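PDB 2X7I: mevalonate kinase from Staphylococcus aureus, which probably catalyses the ATP-dependent phosphorylation of mevalonate to 5-phosphomevalonate in isoprenoid biosynthesis. Local coordinates for residues E44-G49 against P86-I91; N234-D239 against A264-G269; Q252-G257 against G274-L279. All blocks are in the same frame, centred on the assembly; numbering follows the deposited sequence. Where two conformers were deposited one is given.

Interaction 1. Residues E44-G49 against P86-I91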
loop_
_atom_site.group_PDB
_atom_site.type_symbol
_atom_site.label_atom_id
_atom_site.label_comp_id
_atom_site.label_asym_id
_atom_site.label_seq_id
_atom_site.Cartn_x
_atom_site.Cartn_y
_atom_site.Cartn_z
ATOM N N GLU A 44 -0.830 22.631 -11.953
ATOM C CA GLU A 44 -0.888 24.092 -12.038
ATOM C C GLU A 44 -0.855 24.609 -13.470
ATOM O O GLU A 44 0.121 24.381 -14.183
ATOM C CB GLU A 44 0.316 24.709 -11.327
ATOM C CG GLU A 44 0.386 24.462 -9.835
ATOM C CD GLU A 44 1.668 25.016 -9.231
ATOM O OE1 GLU A 44 2.726 24.341 -9.367
ATOM O OE2 GLU A 44 1.613 26.115 -8.633
ATOM N N ALA A 45 -1.895 25.331 -13.872
ATOM C CA ALA A 45 -1.849 26.114 -15.103
ATOM C C ALA A 45 -0.863 27.262 -14.914
ATOM O O ALA A 45 -0.845 27.902 -13.867
ATOM C CB ALA A 45 -3.221 26.653 -15.457
ATOM N N LEU A 46 -0.023 27.483 -15.919
ATOM C CA LEU A 46 0.948 28.589 -15.929
ATOM C C LEU A 46 0.504 29.625 -16.968
ATOM O O LEU A 46 -0.582 29.502 -17.541
ATOM C CB LEU A 46 2.355 28.048 -16.230
ATOM C CG LEU A 46 3.172 27.473 -15.058
ATOM C CD1 LEU A 46 2.297 27.042 -13.891
ATOM C CD2 LEU A 46 4.010 26.296 -15.562
ATOM N N GLU A 47 1.330 30.641 -17.210
ATOM C CA GLU A 47 0.929 31.793 -18.033
ATOM C C GLU A 47 1.561 31.820 -19.438
ATOM O O GLU A 47 2.245 30.876 -19.842
ATOM C CB GLU A 47 1.231 33.098 -17.273
ATOM C CG GLU A 47 2.710 33.513 -17.221
ATOM C CD GLU A 47 3.500 32.834 -16.107
ATOM O OE1 GLU A 47 4.415 33.498 -15.557
ATOM O OE2 GLU A 47 3.205 31.651 -15.784
ATOM N N SER A 48 1.301 32.914 -20.165
ATOM C CA SER A 48 1.867 33.191 -21.497
ATOM C C SER A 48 2.557 31.982 -22.151
ATOM O O SER A 48 1.885 31.097 -22.693
ATOM C CB SER A 48 2.818 34.403 -21.425
ATOM O OG SER A 48 2.107 35.629 -21.299
ATOM N N GLY A 49 3.887 31.940 -22.072
ATOM C CA GLY A 49 4.685 30.919 -22.740
ATOM C C GLY A 49 5.809 30.439 -21.843
ATOM O O GLY A 49 6.918 30.968 -21.876
ATOM N N PRO A 86 0.227 25.980 -20.758
ATOM C CA PRO A 86 1.329 25.302 -20.052
ATOM C C PRO A 86 0.960 24.823 -18.644
ATOM O O PRO A 86 0.378 25.588 -17.870
ATOM C CB PRO A 86 2.413 26.386 -19.970
ATOM C CG PRO A 86 2.152 27.270 -21.141
ATOM C CD PRO A 86 0.655 27.286 -21.306
ATOM N N LEU A 87 1.307 23.568 -18.339
ATOM C CA LEU A 87 0.983 22.912 -17.071
ATOM C C LEU A 87 2.249 22.480 -16.342
ATOM O O LEU A 87 3.168 21.941 -16.951
ATOM C CB LEU A 87 0.160 21.638 -17.310
ATOM C CG LEU A 87 -1.365 21.649 -17.364
ATOM C CD1 LEU A 87 -1.866 20.206 -17.331
ATOM C CD2 LEU A 87 -1.985 22.461 -16.226
ATOM N N ALA A 88 2.272 22.699 -15.031
ATOM C CA ALA A 88 3.313 22.168 -14.162
ATOM C C ALA A 88 2.659 21.128 -13.271
ATOM O O ALA A 88 1.757 21.446 -12.515
ATOM C CB ALA A 88 3.952 23.270 -13.324
ATOM N N VAL A 89 3.101 19.880 -13.406
ATOM C CA VAL A 89 2.581 18.767 -12.622
ATOM C C VAL A 89 3.657 18.299 -11.650
ATOM O O VAL A 89 4.803 18.068 -12.040
ATOM C CB VAL A 89 2.152 17.601 -13.513
ATOM C CG1 VAL A 89 1.631 16.450 -12.661
ATOM C CG2 VAL A 89 1.087 18.061 -14.504
ATOM N N THR A 90 3.273 18.182 -10.383
ATOM C CA THR A 90 4.174 17.779 -9.306
ATOM C C THR A 90 3.553 16.580 -8.583
ATOM O O THR A 90 2.367 16.587 -8.258
ATOM C CB THR A 90 4.418 18.937 -8.313
ATOM O OG1 THR A 90 4.951 20.078 -9.010
ATOM C CG2 THR A 90 5.406 18.523 -7.230
ATOM N N ILE A 91 4.353 15.535 -8.392
ATOM C CA ILE A 91 3.944 14.323 -7.691
ATOM C C ILE A 91 4.947 14.138 -6.566
ATOM O O ILE A 91 6.147 14.173 -6.809
ATOM C CB ILE A 91 3.991 13.064 -8.617
ATOM C CG1 ILE A 91 3.168 13.283 -9.881
ATOM C CG2 ILE A 91 3.448 11.819 -7.898
ATOM C CD1 ILE A 91 3.926 12.958 -11.160
HETATM O O HOH W 1 2.730 21.413 -10.018
#
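Glu44 and Ala88 form an antiparallel hydrogen-bonded pair. Glu44 N donates to Ala88 O at 2.9 Å, and Ala88 N returns a bond to Glu44 O at 2.9 Å, nearly straight at 170°. A third bond, from Leu46 N to Pro86 O at 2.7 Å, carries the pairing past the end of the first strand, where Leu46 already belongs to loop. Between these bonds Ala45 and Leu87 make a non-hydrogen-bonded pair, and Leu87 CD2 reaches to 3.5 Å from Glu44 O.

The side chains of Glu44 and Ala88 lie on the other face from those of Ala45 and Leu87. Leu46 closes over Ala88: chi1 (-83°) sets CG beside its own backbone N, and CD2 lies 3.8 Å from Ala88 CB. Nearer the backbone, Leu46 CB packs on Pro86 CB at 4.1 Å, while Pro86 CG lies beside Glu47 O. On the Ala88 face a water bridges the strands, contacting Glu44 OE1, Ala88 O and Thr90 OG1; its distance to Ala88 O is 2.7 Å.

In the second shell, Ser52 OG hydrogen-bonds Leu87 N. This is strand pairing at the periphery of the mixed sheet of the GHMP-kinase N-terminal region: backbone bonds of Leu87 and Val89 to Ser53, and of Val89 to Lys55, add parallel strand 53-58. Phe118 of helix 103-119 touches Ala45 and Leu87, and helix 70-80 adds Phe77 and Val78 against Leu87.

Interaction 2. Residues N234-D239 against A264-G269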
loop_
_atom_site.group_PDB
_atom_site.type_symbol
_atom_site.label_atom_id
_atom_site.label_comp_id
_atom_site.label_asym_id
_atom_site.label_seq_id
_atom_site.Cartn_x
_atom_site.Cartn_y
_atom_site.Cartn_z
ATOM N N ASN A 234 1.312 -14.520 13.770
ATOM C CA ASN A 234 2.349 -15.475 14.165
ATOM C C ASN A 234 2.095 -16.877 13.600
ATOM O O ASN A 234 3.039 -17.602 13.269
ATOM C CB ASN A 234 2.484 -15.517 15.691
ATOM C CG ASN A 234 3.084 -14.233 16.266
ATOM O OD1 ASN A 234 4.059 -13.700 15.729
ATOM N ND2 ASN A 234 2.522 -13.754 17.379
ATOM N N GLU A 235 0.821 -17.243 13.476
ATOM C CA GLU A 235 0.436 -18.490 12.810
ATOM C C GLU A 235 0.763 -18.465 11.326
ATOM O O GLU A 235 1.272 -19.451 10.793
ATOM C CB GLU A 235 -1.053 -18.805 13.026
ATOM C CG GLU A 235 -1.372 -19.120 14.476
ATOM C CD GLU A 235 -2.639 -19.937 14.674
ATOM O OE1 GLU A 235 -2.862 -20.916 13.917
ATOM O OE2 GLU A 235 -3.397 -19.627 15.619
ATOM N N CYS A 236 0.481 -17.344 10.661
ATOM C CA CYS A 236 0.802 -17.161 9.236
ATOM C C CYS A 236 2.288 -17.376 8.997
ATOM O O CYS A 236 2.691 -18.096 8.085
ATOM C CB CYS A 236 0.457 -15.745 8.756
ATOM S SG CYS A 236 -1.288 -15.334 8.614
ATOM N N HIS A 237 3.102 -16.726 9.828
ATOM C CA HIS A 237 4.549 -16.763 9.661
ATOM C C HIS A 237 5.145 -18.151 9.871
ATOM O O HIS A 237 5.959 -18.604 9.065
ATOM C CB HIS A 237 5.240 -15.779 10.596
ATOM C CG HIS A 237 6.691 -15.608 10.289
ATOM N ND1 HIS A 237 7.137 -15.144 9.068
ATOM C CD2 HIS A 237 7.798 -15.887 11.016
ATOM C CE1 HIS A 237 8.457 -15.116 9.072
ATOM N NE2 HIS A 237 8.883 -15.561 10.241
ATOM N N ALA A 238 4.740 -18.795 10.967
ATOM C CA ALA A 238 5.143 -20.155 11.284
ATOM C C ALA A 238 4.745 -21.113 10.164
ATOM O O ALA A 238 5.544 -21.965 9.764
ATOM C CB ALA A 238 4.525 -20.599 12.619
ATOM N N ASP A 239 3.523 -20.960 9.658
ATOM C CA ASP A 239 3.047 -21.762 8.531
ATOM C C ASP A 239 3.952 -21.592 7.312
ATOM O O ASP A 239 4.346 -22.588 6.701
ATOM C CB ASP A 239 1.605 -21.404 8.150
ATOM C CG ASP A 239 1.018 -22.367 7.125
ATOM O OD1 ASP A 239 1.083 -22.060 5.918
ATOM O OD2 ASP A 239 0.516 -23.447 7.521
ATOM N N ALA A 264 4.221 -9.703 17.436
ATOM C CA ALA A 264 3.905 -10.527 16.273
ATOM C C ALA A 264 4.633 -10.014 15.034
ATOM O O ALA A 264 5.040 -8.854 14.983
ATOM C CB ALA A 264 2.390 -10.556 16.033
ATOM N N GLY A 265 4.777 -10.884 14.041
ATOM C CA GLY A 265 5.456 -10.553 12.798
ATOM C C GLY A 265 5.051 -11.466 11.653
ATOM O O GLY A 265 4.784 -12.657 11.860
ATOM N N LYS A 266 4.976 -10.897 10.449
ATOM C CA LYS A 266 4.789 -11.666 9.214
ATOM C C LYS A 266 5.225 -10.872 7.997
ATOM O O LYS A 266 5.417 -9.663 8.059
ATOM C CB LYS A 266 3.329 -12.103 9.035
ATOM C CG LYS A 266 2.343 -10.991 8.615
ATOM C CD LYS A 266 0.931 -11.528 8.421
ATOM C CE LYS A 266 0.762 -12.349 7.132
ATOM N NZ LYS A 266 0.828 -11.526 5.892
ATOM N N LEU A 267 5.384 -11.570 6.884
ATOM C CA LEU A 267 5.671 -10.950 5.603
ATOM C C LEU A 267 4.361 -10.764 4.854
ATOM O O LEU A 267 3.414 -11.528 5.037
ATOM C CB LEU A 267 6.604 -11.841 4.791
ATOM C CG LEU A 267 7.957 -12.177 5.424
ATOM C CD1 LEU A 267 8.743 -13.134 4.529
ATOM C CD2 LEU A 267 8.763 -10.914 5.701
ATOM N N THR A 268 4.304 -9.749 4.005
ATOM C CA THR A 268 3.135 -9.547 3.159
ATOM C C THR A 268 3.198 -10.461 1.950
ATOM O O THR A 268 4.242 -11.041 1.656
ATOM C CB THR A 268 3.031 -8.089 2.680
ATOM O OG1 THR A 268 4.196 -7.742 1.913
ATOM C CG2 THR A 268 2.891 -7.161 3.867
ATOM N N GLY A 269 2.072 -10.603 1.260
ATOM C CA GLY A 269 2.046 -11.260 -0.053
ATOM C C GLY A 269 2.301 -12.750 -0.021
ATOM O O GLY A 269 2.924 -13.303 -0.928
HETATM O O HOH W 2 5.963 -14.061 13.868
HETATM O O HOH W 3 4.523 -14.550 6.828
#
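Ala264 meets the side-chain amide of Asn234, with OD1 3.2 Å from Ala264 CA and ND2 3.5 Å from Ala264 CB. The amide nitrogen ND2 hydrogen-bonds Ile263 O, one residue earlier in the chain. OD1 faces the next residue: Gly265 N gives it a weak bond of 3.4 Å, bent to 145°, and a water donates both to Asn234 OD1 and to Gly265 O, so the amide is tied to the strand directly and through solvent. Gly265 O also lies 3.4 Å from His237 CB.

Lys266 comes next. A bend at chi3 (-74°) sets its CE, which rests 3.8 Å from Cys236 CB in one of the two conformers deposited for that cysteine. A further bend at chi4 brings NZ back to Leu267 O at 2.7 Å; Leu17 O is a second acceptor, so two carbonyls grip this buried ammonium. At Leu267 the backbone N donates to a water 3.1 Å away, which lies in plane at the edge of the His237 ring and makes a weak contact with ND1. The far nitrogen, NE2, hydrogen-bonds Glu251 OE2.

The axes of 234-239 and 264-267 approach to 6.9 Å at 50°, setting helix 226-243 against an edge strand of the four-stranded antiparallel sheet. Strand 276-280 pairs with that strand, helix 203-222 touches Cys236 through Leu213, and helix 248-259 reaches His237 through Met254.

Interaction 3. Residues Q252-G257 against G274-L279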
loop_
_atom_site.group_PDB
_atom_site.type_symbol
_atom_site.label_atom_id
_atom_site.label_comp_id
_atom_site.label_asym_id
_atom_site.label_seq_id
_atom_site.Cartn_x
_atom_site.Cartn_y
_atom_site.Cartn_z
ATOM N N GLN A 252 16.230 -12.755 10.899
ATOM C CA GLN A 252 17.028 -12.004 11.874
ATOM C C GLN A 252 16.486 -10.585 12.092
ATOM O O GLN A 252 16.604 -10.040 13.183
ATOM C CB GLN A 252 18.501 -11.948 11.437
ATOM C CG GLN A 252 19.490 -11.565 12.551
ATOM C CD GLN A 252 20.091 -12.770 13.292
ATOM O OE1 GLN A 252 19.429 -13.789 13.509
ATOM N NE2 GLN A 252 21.355 -12.643 13.686
ATOM N N LEU A 253 15.899 -9.990 11.057
ATOM C CA LEU A 253 15.290 -8.673 11.182
ATOM C C LEU A 253 14.014 -8.748 12.023
ATOM O O LEU A 253 13.760 -7.874 12.850
ATOM C CB LEU A 253 14.988 -8.082 9.801
ATOM C CG LEU A 253 14.812 -6.562 9.709
ATOM C CD1 LEU A 253 16.056 -5.838 10.207
ATOM C CD2 LEU A 253 14.509 -6.158 8.272
ATOM N N MET A 254 13.210 -9.787 11.821
ATOM C CA MET A 254 12.027 -9.990 12.647
ATOM C C MET A 254 12.422 -10.322 14.096
ATOM O O MET A 254 11.799 -9.845 15.040
ATOM C CB MET A 254 11.143 -11.093 12.067
ATOM C CG MET A 254 9.740 -11.106 12.646
ATOM S SD MET A 254 8.758 -12.484 12.049
ATOM C CE MET A 254 8.396 -11.918 10.382
ATOM N N LYS A 255 13.465 -11.132 14.258
ATOM C CA LYS A 255 14.015 -11.451 15.572
ATOM C C LYS A 255 14.387 -10.180 16.339
ATOM O O LYS A 255 14.109 -10.068 17.530
ATOM C CB LYS A 255 15.246 -12.346 15.414
ATOM C CG LYS A 255 15.940 -12.763 16.711
ATOM C CD LYS A 255 17.412 -13.085 16.448
ATOM C CE LYS A 255 18.088 -13.733 17.646
ATOM N NZ LYS A 255 17.504 -15.070 17.944
ATOM N N ILE A 256 15.013 -9.229 15.649
ATOM C CA ILE A 256 15.375 -7.936 16.244
ATOM C C ILE A 256 14.142 -7.094 16.606
ATOM O O ILE A 256 14.126 -6.430 17.643
ATOM C CB ILE A 256 16.330 -7.137 15.318
ATOM C CG1 ILE A 256 17.743 -7.723 15.404
ATOM C CG2 ILE A 256 16.360 -5.657 15.693
ATOM C CD1 ILE A 256 18.726 -7.105 14.450
ATOM N N GLY A 257 13.116 -7.128 15.759
ATOM C CA GLY A 257 11.855 -6.444 16.051
ATOM C C GLY A 257 11.158 -6.990 17.293
ATOM O O GLY A 257 10.625 -6.227 18.097
ATOM N N GLY A 274 7.098 -7.990 0.422
ATOM C CA GLY A 274 7.101 -6.581 0.059
ATOM C C GLY A 274 7.297 -5.714 1.291
ATOM O O GLY A 274 8.106 -4.782 1.294
ATOM N N SER A 275 6.550 -6.029 2.342
ATOM C CA SER A 275 6.766 -5.428 3.652
ATOM C C SER A 275 6.950 -6.522 4.694
ATOM O O SER A 275 6.510 -7.668 4.502
ATOM C CB SER A 275 5.577 -4.546 4.046
ATOM O OG SER A 275 5.402 -3.485 3.122
ATOM N N MET A 276 7.623 -6.163 5.783
ATOM C CA MET A 276 7.537 -6.930 7.023
ATOM C C MET A 276 6.607 -6.125 7.904
ATOM O O MET A 276 6.755 -4.905 7.998
ATOM C CB MET A 276 8.902 -7.093 7.693
ATOM C CG MET A 276 8.899 -8.095 8.845
ATOM S SD MET A 276 10.539 -8.471 9.516
ATOM C CE MET A 276 10.640 -7.221 10.765
ATOM N N LEU A 277 5.637 -6.797 8.512
ATOM C CA LEU A 277 4.669 -6.157 9.393
ATOM C C LEU A 277 4.884 -6.653 10.829
ATOM O O LEU A 277 4.814 -7.858 11.080
ATOM C CB LEU A 277 3.242 -6.477 8.932
ATOM C CG LEU A 277 2.949 -6.343 7.429
ATOM C CD1 LEU A 277 1.566 -6.860 7.079
ATOM C CD2 LEU A 277 3.105 -4.909 6.975
ATOM N N LEU A 278 5.153 -5.734 11.757
ATOM C CA LEU A 278 5.330 -6.089 13.173
ATOM C C LEU A 278 4.278 -5.381 14.018
ATOM O O LEU A 278 4.017 -4.198 13.820
ATOM C CB LEU A 278 6.730 -5.705 13.680
ATOM C CG LEU A 278 7.920 -6.303 12.913
ATOM C CD1 LEU A 278 9.249 -5.691 13.372
ATOM C CD2 LEU A 278 7.942 -7.806 13.063
ATOM N N LEU A 279 3.689 -6.108 14.964
ATOM C CA LEU A 279 2.624 -5.577 15.793
ATOM C C LEU A 279 3.162 -5.174 17.159
ATOM O O LEU A 279 3.874 -5.936 17.807
ATOM C CB LEU A 279 1.497 -6.605 15.938
ATOM C CG LEU A 279 0.731 -6.987 14.665
ATOM C CD1 LEU A 279 -0.510 -7.793 15.019
ATOM C CD2 LEU A 279 0.336 -5.757 13.844
#
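Met254 and Met276 carry the contact, their side chains crossing obliquely. Both have CG anti to the backbone N and a trans chi2, so each chain runs out straight as far as the sulfur and turns only at chi3, but in opposite senses: -75° in Met254, 90° in Met276. The turn in Met276 lays its methyl on the helix backbone, with CE 3.6 Å from Met254 CA and 3.8 Å from Leu253 O, while its sulfur SD sits 3.7 Å from Met254 CB. Leu253 CG flanks the same methyl at 4.4 Å.

Leu278, two residues on and pointing to the same side of the strand, splits its branches between two partners. CD2 lies 3.8 Å from Met254 CG, and CD1 is 3.8 Å from Gly257 CA, where the helix presents bare backbone. The side-chain contacts are apolar, no polar bond joins the two segments, and all five touching residues are buried.

The helix and strand segments run nearly parallel, at 19°, with axes 9.8 Å apart. Strand 175-180 pairs with strand 276-280 and sends Ile179 against Leu253, Met276 and Leu278; helix 283-295 adds Val293 to Leu253 and Ile289 to Leu278.

Interaction 1 is a surface contact, its centre 43 to 46 Å from the others and across the chain's centre from them; interactions 2 and 3 are buried, with centres 10 Å apart. Their chemistry follows this placement. In interaction 1 neighbouring strands pair through backbone hydrogen bonds. Interactions 2 and 3 pack consecutive helices, 226-243 and 248-259, on the four-stranded sheet, interaction 2 with polar and water-mediated links, interaction 3 mainly with aliphatic and thioether side chains on the helix backbone. These two meet directly: strands 264-267 and 276-280 are sheet neighbours, with Lys266 O 2.9 Å from Leu277 N, and His237 CE1 touches Met254 CE at 3.5 Å.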